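Long-range contact in alkyl hydroperoxide reductase AhpD (Deinococcus radiodurans R1, PDB 6K40), which is an AhpD-like protein of the carboxymuconolactone decarboxylase family that probably acts as a peroxide-reducing antioxidant enzyme: residues 130-135 and 152-157. Sequence-based numbering, arbitrary orientation.
Sequences QAMCAY and APLRAA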
ATOM      1  N   GLN A 130      17.598  -3.960  -2.678  1.00 21.96           N
ATOM      2  CA  GLN A 130      16.962  -4.637  -3.802  1.00 21.50           C
ATOM      3  C   GLN A 130      17.038  -6.149  -3.647  1.00 20.33           C
ATOM      4  O   GLN A 130      16.044  -6.855  -3.852  1.00 19.69           O
ATOM      5  CB  GLN A 130      17.619  -4.210  -5.111  1.00 23.75           C
ATOM      6  CG  GLN A 130      17.303  -2.798  -5.535  1.00 27.42           C
ATOM      7  CD  GLN A 130      18.061  -2.393  -6.777  1.00 29.35           C
ATOM      8  OE1 GLN A 130      17.974  -3.053  -7.813  1.00 30.57           O
ATOM      9  NE2 GLN A 130      18.813  -1.303  -6.682  1.00 30.37           N
ATOM     10  N   ALA A 131      18.224  -6.666  -3.309  1.00 20.74           N
ATOM     11  CA  ALA A 131      18.374  -8.106  -3.120  1.00 20.07           C
ATOM     12  C   ALA A 131      17.474  -8.606  -1.999  1.00 19.90           C
ATOM     13  O   ALA A 131      16.794  -9.632  -2.138  1.00 20.73           O
ATOM     14  CB  ALA A 131      19.836  -8.452  -2.837  1.00 20.44           C
ATOM     15  N   MET A 132      17.457  -7.890  -0.872  1.00 18.65           N
ATOM     16  CA  MET A 132      16.634  -8.310   0.256  1.00 20.06           C
ATOM     17  C   MET A 132      15.154  -8.276  -0.100  1.00 18.52           C
ATOM     18  O   MET A 132      14.396  -9.170   0.294  1.00 18.04           O
ATOM     19  CB  MET A 132      16.929  -7.436   1.475  1.00 22.53           C
ATOM     20  CG  MET A 132      18.303  -7.693   2.081  1.00 24.81           C
ATOM     21  SD  MET A 132      18.701  -6.623   3.475  1.00 28.00           S
ATOM     22  CE  MET A 132      17.707  -7.372   4.765  1.00 27.12           C
ATOM     23  N   CYS A 133      14.727  -7.275  -0.878  1.00 18.32           N
ATOM     24  CA  CYS A 133      13.311  -7.163  -1.213  1.00 17.66           C
ATOM     25  C   CYS A 133      12.896  -8.221  -2.225  1.00 17.91           C
ATOM     26  O   CYS A 133      11.809  -8.798  -2.114  1.00 17.78           O
ATOM     27  CB  CYS A 133      13.005  -5.765  -1.757  1.00 19.62           C
ATOM     28  SG  CYS A 133      12.984  -4.432  -0.532  1.00 21.89           S
ATOM     29  N   ALA A 134      13.761  -8.516  -3.197  1.00 17.52           N
ATOM     30  CA  ALA A 134      13.472  -9.593  -4.138  1.00 18.24           C
ATOM     31  C   ALA A 134      13.395 -10.934  -3.425  1.00 18.92           C
ATOM     32  O   ALA A 134      12.500 -11.744  -3.700  1.00 19.70           O
ATOM     33  CB  ALA A 134      14.533  -9.632  -5.240  1.00 16.04           C
ATOM     34  N   TYR A 135      14.323 -11.182  -2.496  1.00 19.84           N
ATOM     35  CA  TYR A 135      14.288 -12.422  -1.730  1.00 17.69           C
ATOM     36  C   TYR A 135      13.024 -12.511  -0.882  1.00 16.46           C
ATOM     37  O   TYR A 135      12.383 -13.567  -0.818  1.00 15.55           O
ATOM     38  CB  TYR A 135      15.538 -12.534  -0.857  1.00 17.88           C
ATOM     39  CG  TYR A 135      15.753 -13.920  -0.295  1.00 18.27           C
ATOM     40  CD1 TYR A 135      16.451 -14.883  -1.014  1.00 18.89           C
ATOM     41  CD2 TYR A 135      15.254 -14.267   0.954  1.00 16.42           C
ATOM     42  CE1 TYR A 135      16.647 -16.153  -0.502  1.00 19.90           C
ATOM     43  CE2 TYR A 135      15.445 -15.532   1.474  1.00 17.80           C
ATOM     44  CZ  TYR A 135      16.141 -16.470   0.744  1.00 18.80           C
ATOM     45  OH  TYR A 135      16.327 -17.730   1.260  1.00 17.29           O
ATOM     46  N   ALA A 152      22.701 -16.177  -3.225  1.00 22.84           N
ATOM     47  CA  ALA A 152      23.859 -15.521  -3.831  1.00 22.09           C
ATOM     48  C   ALA A 152      23.778 -13.997  -3.804  1.00 22.69           C
ATOM     49  O   ALA A 152      24.778 -13.362  -3.427  1.00 22.10           O
ATOM     50  CB  ALA A 152      24.060 -16.046  -5.256  1.00 20.73           C
ATOM     51  N   PRO A 153      22.666 -13.347  -4.185  1.00 20.75           N
ATOM     52  CA  PRO A 153      22.631 -11.876  -4.073  1.00 21.64           C
ATOM     53  C   PRO A 153      22.805 -11.382  -2.648  1.00 22.17           C
ATOM     54  O   PRO A 153      23.526 -10.403  -2.416  1.00 23.17           O
ATOM     55  CB  PRO A 153      21.249 -11.517  -4.639  1.00 22.68           C
ATOM     56  CG  PRO A 153      20.881 -12.676  -5.506  1.00 21.83           C
ATOM     57  CD  PRO A 153      21.432 -13.869  -4.801  1.00 20.37           C
ATOM     58  N   LEU A 154      22.167 -12.049  -1.681  1.00 21.44           N
ATOM     59  CA  LEU A 154      22.299 -11.651  -0.283  1.00 22.06           C
ATOM     60  C   LEU A 154      23.758 -11.671   0.155  1.00 23.67           C
ATOM     61  O   LEU A 154      24.231 -10.737   0.815  1.00 23.92           O
ATOM     62  CB  LEU A 154      21.454 -12.566   0.603  1.00 20.87           C
ATOM     63  CG  LEU A 154      19.953 -12.611   0.295  1.00 20.92           C
ATOM     64  CD1 LEU A 154      19.224 -13.543   1.257  1.00 16.20           C
ATOM     65  CD2 LEU A 154      19.341 -11.215   0.331  1.00 16.38           C
ATOM     66  N   ARG A 155      24.488 -12.729  -0.201  1.00 24.23           N
ATOM     67  CA  ARG A 155      25.910 -12.778   0.114  1.00 22.88           C
ATOM     68  C   ARG A 155      26.693 -11.732  -0.669  1.00 21.89           C
ATOM     69  O   ARG A 155      27.694 -11.209  -0.166  1.00 21.01           O
ATOM     70  CB  ARG A 155      26.460 -14.180  -0.153  1.00 22.77           C
ATOM     71  CG  ARG A 155      25.958 -15.220   0.834  1.00 23.34           C
ATOM     72  CD  ARG A 155      26.764 -16.508   0.769  1.00 25.60           C
ATOM     73  NE  ARG A 155      26.441 -17.389   1.888  1.00 25.93           N
ATOM     74  CZ  ARG A 155      25.802 -18.548   1.771  1.00 24.15           C
ATOM     75  NH1 ARG A 155      25.414 -18.976   0.580  1.00 21.69           N
ATOM     76  NH2 ARG A 155      25.549 -19.278   2.850  1.00 24.49           N
ATOM     77  N   ALA A 156      26.247 -11.390  -1.882  1.00 22.74           N
ATOM     78  CA  ALA A 156      26.936 -10.349  -2.637  1.00 21.86           C
ATOM     79  C   ALA A 156      26.755  -8.986  -1.986  1.00 23.29           C
ATOM     80  O   ALA A 156      27.589  -8.093  -2.173  1.00 23.73           O
ATOM     81  CB  ALA A 156      26.441 -10.322  -4.083  1.00 19.62           C
ATOM     82  N   ALA A 157      25.672  -8.807  -1.236  1.00 25.03           N
ATOM     83  CA  ALA A 157      25.407  -7.578  -0.505  1.00 22.77           C
ATOM     84  C   ALA A 157      26.083  -7.537   0.859  1.00 21.29           C
ATOM     85  O   ALA A 157      25.854  -6.591   1.619  1.00 22.16           O
ATOM     86  CB  ALA A 157      23.897  -7.388  -0.339  1.00 22.76           C
TER
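L154 reaches from the short helix 151-156 to the side of helix 127-141, where A131, M132 and Y135 receive it. At its base CB meets nothing on the facing helix within van der Waals range; the bond from CA runs past that helix, and chi1 of -58° sets CG beside the backbone N, anti to the carbonyl carbon. Beyond CG the two methyls part. CD1 sits over the centre of the Y135 ring, 3.8 Å from the centroid and only 12° off the ring normal, a CH-pi contact across the face. CD2 lies on the backbone turn, 3.9 Å from A131 O, and also meets M132 CG. A branched leucine suits this place because one methyl can rest over an aromatic face while the other settles against main chain.

The two segments run nearly antiparallel at 156°, on successive helices joined by the nine-residue link 142-150 in this all-helical AhpD-like fold, toward its periphery. The segments' axes come within 8.9 Å. The nearest CA pair, A131 and P153, is 5.8 Å apart. Alanine's lone methyl permits this: A131 CB touches P153 CB at 3.8 Å, and the compact proline ring, lacking an N-H to offer, is at home in the first turn of a helix.

The flat ring of Y135 offers a methyl a broad face, and its side chain also touches V168 and I171 of helix 161-184. The long, unbranched M132 crosses L154 at about a right angle and still reaches E78 and L82 of helix 76-90. No hydrogen bond crosses between the segments; nearby, however, A157 O accepts one from R128 NE, a polar tie between the end of the short helix and the first turn of helix 127-141.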